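Local coordinates for protein phosphatase (Thermotoga maritima, PDB 1NF2) that probably acts as a magnesium-dependent phosphatase of the haloacid dehalogenase (HAD) family, removing phosphate from a substrate, at residues A[5-10]-A[210-215]; A[10-15]-A[229-234]; A[21-26]-A[250-255]. All blocks are in the same frame, centred on the assembly; numbering follows the deposited sequence.

Interaction 1: A[5-10]-A[210-215]; sequences FVFDLD and VVFGDN. With MG (magnesium ion), chain F.
Val6 O is gripped twice by the strand beside it. Phe212 N donates to it at 2.9 Å, and Val211 CA makes a CA-H...O contact with it. The same oxygen lies in plane at the edge of the Phe212 ring. Two further bonds continue the ladder: Val6 N to Val210 O at 2.8 Å, nearly straight at 172°, and Asp8 N to Phe212 O. This is the ladder of two parallel neighbours, strands 4-8 and 209-213, in the middle of the large sheet. On the face that carries Val6 and Val211, CG1 of Val211 packs on CB of Val6 at 3.6 Å. On the other face, the rings of Phe7 and Phe212 lie side by side and point the same way. Their planes are 25° apart but slid, so overlap is slight. The closest pair is Phe7 CE1 and Phe212 CD2, at 3.4 Å. Val254 of helix 253-258 touches both rings.

Further along, the two segments meet at a magnesium ion. CG of Asp8 is anti to the backbone N (chi1 -176°), which carries the carboxylate toward the 210-215 segment, where Asp8 OD1 binds the ion at 2.5 Å. Asp214 OD2 binds it at 2.7 Å. The side chains of Asp8 and Asp214 cross at about a right angle. Asp10 binds the ion with its backbone O, while its side chain leads away to a salt bridge with Arg43. Asp8 OD2 pairs with Lys191, and Asp218 OD1 accepts from Asp214 N and Asn215 N. Asp8 and Asp10 belong to the DxD signature that follows the first strand in HAD enzymes. Asp8 OD1 and Asp214 OD2 are only 3.5 Å apart and both accept. The shared magnesium probably offsets their repulsion and links the two segments.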
loop_
_atom_site.group_PDB
_atom_site.type_symbol
_atom_site.label_atom_id
_atom_site.label_comp_id
_atom_site.label_asym_id
_atom_site.label_seq_id
_atom_site.Cartn_x
_atom_site.Cartn_y
_atom_site.Cartn_z
ATOM N N PHE A 5 -0.889 10.837 13.284
ATOM C CA PHE A 5 -0.769 11.373 11.937
ATOM C C PHE A 5 -0.511 10.283 10.890
ATOM O O PHE A 5 0.553 9.675 10.860
ATOM C CB PHE A 5 0.358 12.415 11.954
ATOM C CG PHE A 5 0.150 13.503 12.985
ATOM C CD1 PHE A 5 -0.680 14.593 12.714
ATOM C CD2 PHE A 5 0.720 13.396 14.250
ATOM C CE1 PHE A 5 -0.946 15.558 13.690
ATOM C CE2 PHE A 5 0.462 14.355 15.236
ATOM C CZ PHE A 5 -0.376 15.438 14.957
ATOM N N VAL A 6 -1.498 10.044 10.035
ATOM C CA VAL A 6 -1.386 9.008 9.009
ATOM C C VAL A 6 -1.093 9.601 7.629
ATOM O O VAL A 6 -1.797 10.491 7.162
ATOM C CB VAL A 6 -2.682 8.169 8.958
ATOM C CG1 VAL A 6 -2.520 7.014 7.964
ATOM C CG2 VAL A 6 -2.997 7.631 10.361
ATOM N N PHE A 7 -0.061 9.089 6.972
ATOM C CA PHE A 7 0.339 9.604 5.667
ATOM C C PHE A 7 0.465 8.539 4.580
ATOM O O PHE A 7 1.146 7.529 4.769
ATOM C CB PHE A 7 1.716 10.281 5.760
ATOM C CG PHE A 7 1.833 11.324 6.832
ATOM C CD1 PHE A 7 1.381 12.623 6.613
ATOM C CD2 PHE A 7 2.438 11.019 8.049
ATOM C CE1 PHE A 7 1.535 13.612 7.595
ATOM C CE2 PHE A 7 2.596 12.003 9.040
ATOM C CZ PHE A 7 2.143 13.300 8.809
ATOM N N ASP A 8 -0.172 8.760 3.438
ATOM C CA ASP A 8 -0.003 7.831 2.327
ATOM C C ASP A 8 1.360 8.294 1.802
ATOM O O ASP A 8 1.774 9.428 2.080
ATOM C CB ASP A 8 -1.083 8.048 1.259
ATOM C CG ASP A 8 -1.007 7.031 0.115
ATOM O OD1 ASP A 8 -1.878 7.074 -0.783
ATOM O OD2 ASP A 8 -0.086 6.191 0.103
ATOM N N LEU A 9 2.066 7.434 1.076
ATOM C CA LEU A 9 3.374 7.796 0.530
ATOM C C LEU A 9 3.233 8.410 -0.861
ATOM O O LEU A 9 3.282 9.632 -1.007
ATOM C CB LEU A 9 4.288 6.566 0.477
ATOM C CG LEU A 9 5.403 6.475 1.523
ATOM C CD1 LEU A 9 4.898 6.913 2.877
ATOM C CD2 LEU A 9 5.926 5.054 1.588
ATOM N N ASP A 10 3.051 7.564 -1.876
ATOM C CA ASP A 10 2.899 8.035 -3.252
ATOM C C ASP A 10 1.802 9.091 -3.371
ATOM O O ASP A 10 0.760 8.993 -2.717
ATOM C CB ASP A 10 2.592 6.852 -4.183
ATOM C CG ASP A 10 3.793 5.932 -4.375
ATOM O OD1 ASP A 10 4.646 6.229 -5.237
ATOM O OD2 ASP A 10 3.894 4.923 -3.651
ATOM N N VAL A 210 -5.437 12.226 12.142
ATOM C CA VAL A 210 -5.478 12.981 10.894
ATOM C C VAL A 210 -4.903 12.073 9.800
ATOM O O VAL A 210 -3.929 11.366 10.043
ATOM C CB VAL A 210 -4.586 14.248 10.941
ATOM C CG1 VAL A 210 -4.833 15.107 9.704
ATOM C CG2 VAL A 210 -4.864 15.028 12.186
ATOM N N VAL A 211 -5.505 12.091 8.612
ATOM C CA VAL A 211 -5.002 11.285 7.498
ATOM C C VAL A 211 -4.810 12.167 6.267
ATOM O O VAL A 211 -5.645 13.023 5.968
ATOM C CB VAL A 211 -5.972 10.118 7.115
ATOM C CG1 VAL A 211 -6.096 9.144 8.267
ATOM C CG2 VAL A 211 -7.332 10.661 6.769
ATOM N N PHE A 212 -3.686 11.978 5.585
ATOM C CA PHE A 212 -3.383 12.709 4.358
ATOM C C PHE A 212 -3.425 11.669 3.242
ATOM O O PHE A 212 -2.803 10.614 3.361
ATOM C CB PHE A 212 -1.970 13.322 4.407
ATOM C CG PHE A 212 -1.824 14.481 5.362
ATOM C CD1 PHE A 212 -1.775 15.786 4.888
ATOM C CD2 PHE A 212 -1.701 14.264 6.723
ATOM C CE1 PHE A 212 -1.604 16.865 5.761
ATOM C CE2 PHE A 212 -1.532 15.336 7.607
ATOM C CZ PHE A 212 -1.483 16.637 7.118
ATOM N N GLY A 213 -4.153 11.970 2.173
ATOM C CA GLY A 213 -4.241 11.041 1.067
ATOM C C GLY A 213 -4.523 11.722 -0.260
ATOM O O GLY A 213 -4.690 12.943 -0.329
ATOM N N ASP A 214 -4.568 10.921 -1.318
ATOM C CA ASP A 214 -4.829 11.416 -2.657
ATOM C C ASP A 214 -5.606 10.373 -3.463
ATOM O O ASP A 214 -6.143 10.679 -4.534
ATOM C CB ASP A 214 -3.506 11.684 -3.370
ATOM C CG ASP A 214 -2.818 10.397 -3.815
ATOM O OD1 ASP A 214 -2.103 10.429 -4.842
ATOM O OD2 ASP A 214 -2.990 9.351 -3.143
ATOM N N ASN A 215 -5.659 9.158 -2.913
ATOM C CA ASN A 215 -6.259 7.960 -3.524
ATOM C C ASN A 215 -7.659 7.459 -3.225
ATOM O O ASN A 215 -8.296 7.823 -2.240
ATOM C CB ASN A 215 -5.354 6.747 -3.249
ATOM C CG ASN A 215 -4.327 6.549 -4.307
ATOM O OD1 ASN A 215 -3.509 5.629 -4.237
ATOM N ND2 ASN A 215 -4.360 7.408 -5.315
HETATM MG MG MG F . -1.195 7.305 -3.175
#

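Interaction 2: A[10-15]-A[229-234]; sequences DGTLLN and VAMENA
Asn233 ND2 donates to Gly11 O at 2.8 Å, the hydrogen bond that joins these two segments. It is well formed. The N-H...O angle is 162°, the donor lies in the carbonyl plane on a lone pair, and Gly11 O lies almost in the amide plane of Asn233. CG of Asn233 sits between its own backbone N and carbonyl carbon (chi1 41°), a position from which ND2 reaches Gly11 O. Met231 comes to the same oxygen with carbon: its CG is 3.4 Å from Gly11 O. The chain of Met231 then bends at chi2 and chi3 and crosses the Thr12 side chain at about a right angle. Its end lies by CG2 of Thr12, but the modelled distance of the methyl there is too short to be trusted. Met231 CG also lies 3.9 Å from Thr12 CA.

The second shell fixes these groups. Residues 231-234 form a type I beta turn, closed by Ala234 N to Met231 O at 3.0 Å. The turn presents both Met231 and Asn233 to Gly11 and Thr12. The other end of the Asn233 amide is held too: OD1 accepts from Asn249 N. Gly11 has phi 62°, a left-handed backbone conformation that glycine adopts readily. Thr12 OG1 makes a weak bond to Asp10 O, a magnesium ligand, so the contact adjoins the metal site.

Gly11 and Thr12 belong to the short, irregular helical turn after strand 4-8. The turn at 231-234 follows strand 227-230, and Met231 is backbone-bonded to Gly213 at the end of strand 209-213. Thr12 touches Phe212 of that strand, and Met231 packs on Val254 of helix 253-258.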
loop_
_atom_site.group_PDB
_atom_site.type_symbol
_atom_site.label_atom_id
_atom_site.label_comp_id
_atom_site.label_asym_id
_atom_site.label_seq_id
_atom_site.Cartn_x
_atom_site.Cartn_y
_atom_site.Cartn_z
ATOM N N ASP A 10 3.051 7.564 -1.876
ATOM C CA ASP A 10 2.899 8.035 -3.252
ATOM C C ASP A 10 1.802 9.091 -3.371
ATOM O O ASP A 10 0.760 8.993 -2.717
ATOM C CB ASP A 10 2.592 6.852 -4.183
ATOM C CG ASP A 10 3.793 5.932 -4.375
ATOM O OD1 ASP A 10 4.646 6.229 -5.237
ATOM O OD2 ASP A 10 3.894 4.923 -3.651
ATOM N N GLY A 11 2.058 10.104 -4.201
ATOM C CA GLY A 11 1.106 11.181 -4.419
ATOM C C GLY A 11 0.754 12.006 -3.191
ATOM O O GLY A 11 -0.089 12.902 -3.271
ATOM N N THR A 12 1.422 11.736 -2.070
ATOM C CA THR A 12 1.131 12.416 -0.808
ATOM C C THR A 12 2.388 12.954 -0.110
ATOM O O THR A 12 2.737 14.123 -0.278
ATOM C CB THR A 12 0.377 11.435 0.116
ATOM O OG1 THR A 12 -0.781 10.954 -0.581
ATOM C CG2 THR A 12 -0.052 12.110 1.420
ATOM N N LEU A 13 3.059 12.114 0.671
ATOM C CA LEU A 13 4.282 12.539 1.349
ATOM C C LEU A 13 5.454 12.522 0.358
ATOM O O LEU A 13 6.399 13.296 0.495
ATOM C CB LEU A 13 4.613 11.614 2.527
ATOM C CG LEU A 13 5.136 12.222 3.838
ATOM C CD1 LEU A 13 5.961 11.167 4.566
ATOM C CD2 LEU A 13 5.988 13.456 3.575
ATOM N N LEU A 14 5.398 11.627 -0.629
ATOM C CA LEU A 14 6.447 11.539 -1.644
ATOM C C LEU A 14 6.073 12.406 -2.832
ATOM O O LEU A 14 4.912 12.431 -3.242
ATOM C CB LEU A 14 6.623 10.099 -2.135
ATOM C CG LEU A 14 7.011 9.022 -1.122
ATOM C CD1 LEU A 14 7.052 7.669 -1.824
ATOM C CD2 LEU A 14 8.353 9.354 -0.497
ATOM N N ASN A 15 7.040 13.127 -3.391
ATOM C CA ASN A 15 6.730 13.947 -4.551
ATOM C C ASN A 15 6.758 13.035 -5.775
ATOM O O ASN A 15 6.980 11.828 -5.645
ATOM C CB ASN A 15 7.720 15.127 -4.690
ATOM C CG ASN A 15 9.170 14.692 -4.928
ATOM O OD1 ASN A 15 10.095 15.479 -4.711
ATOM N ND2 ASN A 15 9.373 13.462 -5.385
ATOM N N VAL A 229 -7.450 15.333 5.112
ATOM C CA VAL A 229 -6.726 16.228 4.214
ATOM C C VAL A 229 -6.449 15.582 2.862
ATOM O O VAL A 229 -5.805 14.539 2.787
ATOM C CB VAL A 229 -5.356 16.649 4.823
ATOM C CG1 VAL A 229 -4.716 17.736 3.953
ATOM C CG2 VAL A 229 -5.538 17.145 6.255
ATOM N N ALA A 230 -6.941 16.212 1.801
ATOM C CA ALA A 230 -6.733 15.729 0.440
ATOM C C ALA A 230 -5.613 16.537 -0.195
ATOM O O ALA A 230 -5.525 17.746 0.013
ATOM C CB ALA A 230 -8.002 15.898 -0.379
ATOM N N MET A 231 -4.757 15.873 -0.959
ATOM C CA MET A 231 -3.672 16.558 -1.633
ATOM C C MET A 231 -4.327 17.314 -2.786
ATOM O O MET A 231 -5.399 16.925 -3.252
ATOM C CB MET A 231 -2.644 15.541 -2.157
ATOM C CG MET A 231 -1.942 14.747 -1.056
ATOM S SD MET A 231 -1.384 15.804 0.337
ATOM C CE MET A 231 -0.202 15.163 0.794
ATOM N N GLU A 232 -3.716 18.406 -3.238
ATOM C CA GLU A 232 -4.297 19.149 -4.356
ATOM C C GLU A 232 -4.350 18.278 -5.624
ATOM O O GLU A 232 -5.189 18.481 -6.493
ATOM C CB GLU A 232 -3.500 20.423 -4.648
ATOM C CG GLU A 232 -4.077 21.197 -5.831
ATOM C CD GLU A 232 -3.377 22.521 -6.119
ATOM O OE1 GLU A 232 -3.653 23.099 -7.197
ATOM O OE2 GLU A 232 -2.570 22.990 -5.280
ATOM N N ASN A 233 -3.447 17.313 -5.724
ATOM C CA ASN A 233 -3.412 16.429 -6.881
ATOM C C ASN A 233 -4.378 15.241 -6.734
ATOM O O ASN A 233 -4.437 14.383 -7.609
ATOM C CB ASN A 233 -1.981 15.915 -7.086
ATOM C CG ASN A 233 -1.311 15.554 -5.780
ATOM O OD1 ASN A 233 -1.025 16.431 -4.959
ATOM N ND2 ASN A 233 -1.073 14.261 -5.566
ATOM N N ALA A 234 -5.138 15.198 -5.641
ATOM C CA ALA A 234 -6.073 14.097 -5.396
ATOM C C ALA A 234 -7.190 14.050 -6.424
ATOM O O ALA A 234 -7.516 15.068 -7.030
ATOM C CB ALA A 234 -6.674 14.224 -4.002
#

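Interaction 3: A[21-26]-A[250-255]; sequences SEKDRR and NDSGVS. With SO4 (sulfate ion), chain E.
The carboxylate of Asp24 is the flat group that faces Ser255. Ser255 N donates to its OD1 at 3.0 Å, on the syn side and 34° out of the carboxylate plane. Ser255 OG donates to the same oxygen and is modelled very short, at 2.5 Å. Asp24 OD2 takes a bond from a water at 2.9 Å, and that water accepts from Val254 N. One side chain thus serves two N-H groups at the start of helix 253-258, one of them through water. The helix end probably helps to stabilise its negative charge. The guanidinium groups of Arg25 and Arg26 touch Glu22 and a sulfate instead. The Arg25 guanidinium holds Glu22 OE1 side-on with NE and NH2, and NH2 also bonds the sulfate at the edge. The Arg26 guanidinium has Glu22 OE1 over one face and the sulfate at its edge.

Ser21 OG and Ser252 OG are hydrogen-bonded at 2.8 Å. OG of Ser21 lies between its backbone N and carbonyl carbon (chi1 72°), where it also accepts from Asp24 N at 3.2 Å and caps helix 22-31. Ser252 holds the equivalent position before helix 253-258, but its hydroxyl makes no capping bond. CG and CD of Lys23 pack on Ser255, with Lys23 CG 3.3 Å from Ser255 OG. That hydroxyl is bonded to Asn27 as well.

The contact joins the first turns of helices 22-31 and 253-258. Gly253 O at the start of the second helix is bonded to Thr246 OG1, just after strand 244-245 at the edge of the large sheet.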
loop_
_atom_site.group_PDB
_atom_site.type_symbol
_atom_site.label_atom_id
_atom_site.label_comp_id
_atom_site.label_asym_id
_atom_site.label_seq_id
_atom_site.Cartn_x
_atom_site.Cartn_y
_atom_site.Cartn_z
ATOM N N SER A 21 10.383 15.984 0.654
ATOM C CA SER A 21 11.037 17.280 0.827
ATOM C C SER A 21 11.583 17.415 2.247
ATOM O O SER A 21 11.075 16.785 3.176
ATOM C CB SER A 21 10.050 18.424 0.562
ATOM O OG SER A 21 9.092 18.533 1.604
ATOM N N GLU A 22 12.622 18.232 2.410
ATOM C CA GLU A 22 13.212 18.456 3.727
ATOM C C GLU A 22 12.183 19.084 4.658
ATOM O O GLU A 22 12.132 18.774 5.850
ATOM C CB GLU A 22 14.432 19.384 3.625
ATOM C CG GLU A 22 15.720 18.696 3.242
ATOM C CD GLU A 22 16.204 17.736 4.310
ATOM O OE1 GLU A 22 16.208 18.124 5.497
ATOM O OE2 GLU A 22 16.594 16.600 3.964
ATOM N N LYS A 23 11.360 19.975 4.118
ATOM C CA LYS A 23 10.351 20.616 4.946
ATOM C C LYS A 23 9.438 19.552 5.580
ATOM O O LYS A 23 9.238 19.542 6.804
ATOM C CB LYS A 23 9.532 21.613 4.121
ATOM C CG LYS A 23 8.496 22.380 4.935
ATOM C CD LYS A 23 7.603 23.261 4.067
ATOM C CE LYS A 23 8.265 24.573 3.694
ATOM N NZ LYS A 23 9.572 24.375 3.016
ATOM N N ASP A 24 8.904 18.646 4.757
ATOM C CA ASP A 24 8.020 17.594 5.271
ATOM C C ASP A 24 8.773 16.680 6.222
ATOM O O ASP A 24 8.238 16.265 7.253
ATOM C CB ASP A 24 7.424 16.744 4.135
ATOM C CG ASP A 24 6.399 17.499 3.303
ATOM O OD1 ASP A 24 5.853 18.525 3.774
ATOM O OD2 ASP A 24 6.131 17.049 2.167
ATOM N N ARG A 25 10.017 16.359 5.879
ATOM C CA ARG A 25 10.817 15.500 6.739
ATOM C C ARG A 25 10.964 16.126 8.119
ATOM O O ARG A 25 10.682 15.483 9.128
ATOM C CB ARG A 25 12.208 15.268 6.147
ATOM C CG ARG A 25 13.058 14.306 6.966
ATOM C CD ARG A 25 14.507 14.278 6.497
ATOM N NE ARG A 25 15.195 15.540 6.758
ATOM C CZ ARG A 25 15.623 15.938 7.955
ATOM N NH1 ARG A 25 15.443 15.172 9.025
ATOM N NH2 ARG A 25 16.226 17.111 8.083
ATOM N N ARG A 26 11.403 17.383 8.172
ATOM C CA ARG A 26 11.582 18.037 9.467
ATOM C C ARG A 26 10.305 18.123 10.304
ATOM O O ARG A 26 10.349 17.959 11.522
ATOM C CB ARG A 26 12.196 19.429 9.293
ATOM C CG ARG A 26 13.713 19.398 9.204
ATOM C CD ARG A 26 14.298 20.796 9.295
ATOM N NE ARG A 26 14.625 21.352 7.987
ATOM C CZ ARG A 26 15.809 21.232 7.392
ATOM N NH1 ARG A 26 16.795 20.572 7.989
ATOM N NH2 ARG A 26 16.004 21.775 6.200
ATOM N N ASN A 250 4.154 17.660 -4.793
ATOM C CA ASN A 250 5.411 18.117 -5.386
ATOM C C ASN A 250 5.920 19.327 -4.633
ATOM O O ASN A 250 7.096 19.681 -4.704
ATOM C CB ASN A 250 5.203 18.457 -6.854
ATOM C CG ASN A 250 5.035 17.223 -7.701
ATOM O OD1 ASN A 250 4.253 17.205 -8.652
ATOM N ND2 ASN A 250 5.780 16.178 -7.364
ATOM N N ASP A 251 5.016 19.981 -3.923
ATOM C CA ASP A 251 5.402 21.104 -3.105
ATOM C C ASP A 251 5.584 20.364 -1.795
ATOM O O ASP A 251 6.175 19.278 -1.753
ATOM C CB ASP A 251 4.260 22.107 -2.990
ATOM C CG ASP A 251 3.678 22.474 -4.337
ATOM O OD1 ASP A 251 4.441 22.944 -5.209
ATOM O OD2 ASP A 251 2.456 22.286 -4.528
ATOM N N SER A 252 5.073 20.935 -0.726
ATOM C CA SER A 252 5.161 20.273 0.557
ATOM C C SER A 252 3.762 20.470 1.094
ATOM O O SER A 252 3.555 21.102 2.131
ATOM C CB SER A 252 6.211 20.942 1.445
ATOM O OG SER A 252 7.511 20.713 0.929
ATOM N N GLY A 253 2.805 19.944 0.324
ATOM C CA GLY A 253 1.403 20.050 0.674
ATOM C C GLY A 253 1.143 19.582 2.086
ATOM O O GLY A 253 0.313 20.161 2.790
ATOM N N VAL A 254 1.851 18.536 2.499
ATOM C CA VAL A 254 1.698 17.990 3.840
ATOM C C VAL A 254 2.069 19.023 4.905
ATOM O O VAL A 254 1.284 19.284 5.822
ATOM C CB VAL A 254 2.578 16.741 4.035
ATOM C CG1 VAL A 254 2.472 16.245 5.472
ATOM C CG2 VAL A 254 2.145 15.651 3.065
ATOM N N SER A 255 3.261 19.605 4.782
ATOM C CA SER A 255 3.731 20.615 5.732
ATOM C C SER A 255 2.783 21.800 5.812
ATOM O O SER A 255 2.482 22.292 6.893
ATOM C CB SER A 255 5.116 21.143 5.331
ATOM O OG SER A 255 6.143 20.203 5.591
HETATM S S SO4 E . 18.233 19.098 10.763
HETATM O O1 SO4 E . 18.679 18.334 11.946
HETATM O O2 SO4 E . 18.333 18.241 9.569
HETATM O O3 SO4 E . 16.832 19.527 10.949
HETATM O O4 SO4 E . 19.089 20.286 10.584
HETATM O O HOH W 1 3.684 16.762 0.696
#

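In the fold
From the N terminus, strand 4-8 enters the large sheet, helix 9-13 follows at once, and helix 22-31 comes next. Each finds its partner some 200 residues later, in the same order: strand 209-213, the turn after strand 227-230, and the start of helix 253-258. The three long loops therefore cross rather than nest. The smaller six-stranded sheet lies within all three. Interactions 1 and 2 share Asp10, and strands 209-213 and 227-230 are neighbours in the sheet. Helix 253-258 of interaction 3 packs against both of the other contacts. Together they tie the metal site to the helical layer on one face of the sheet.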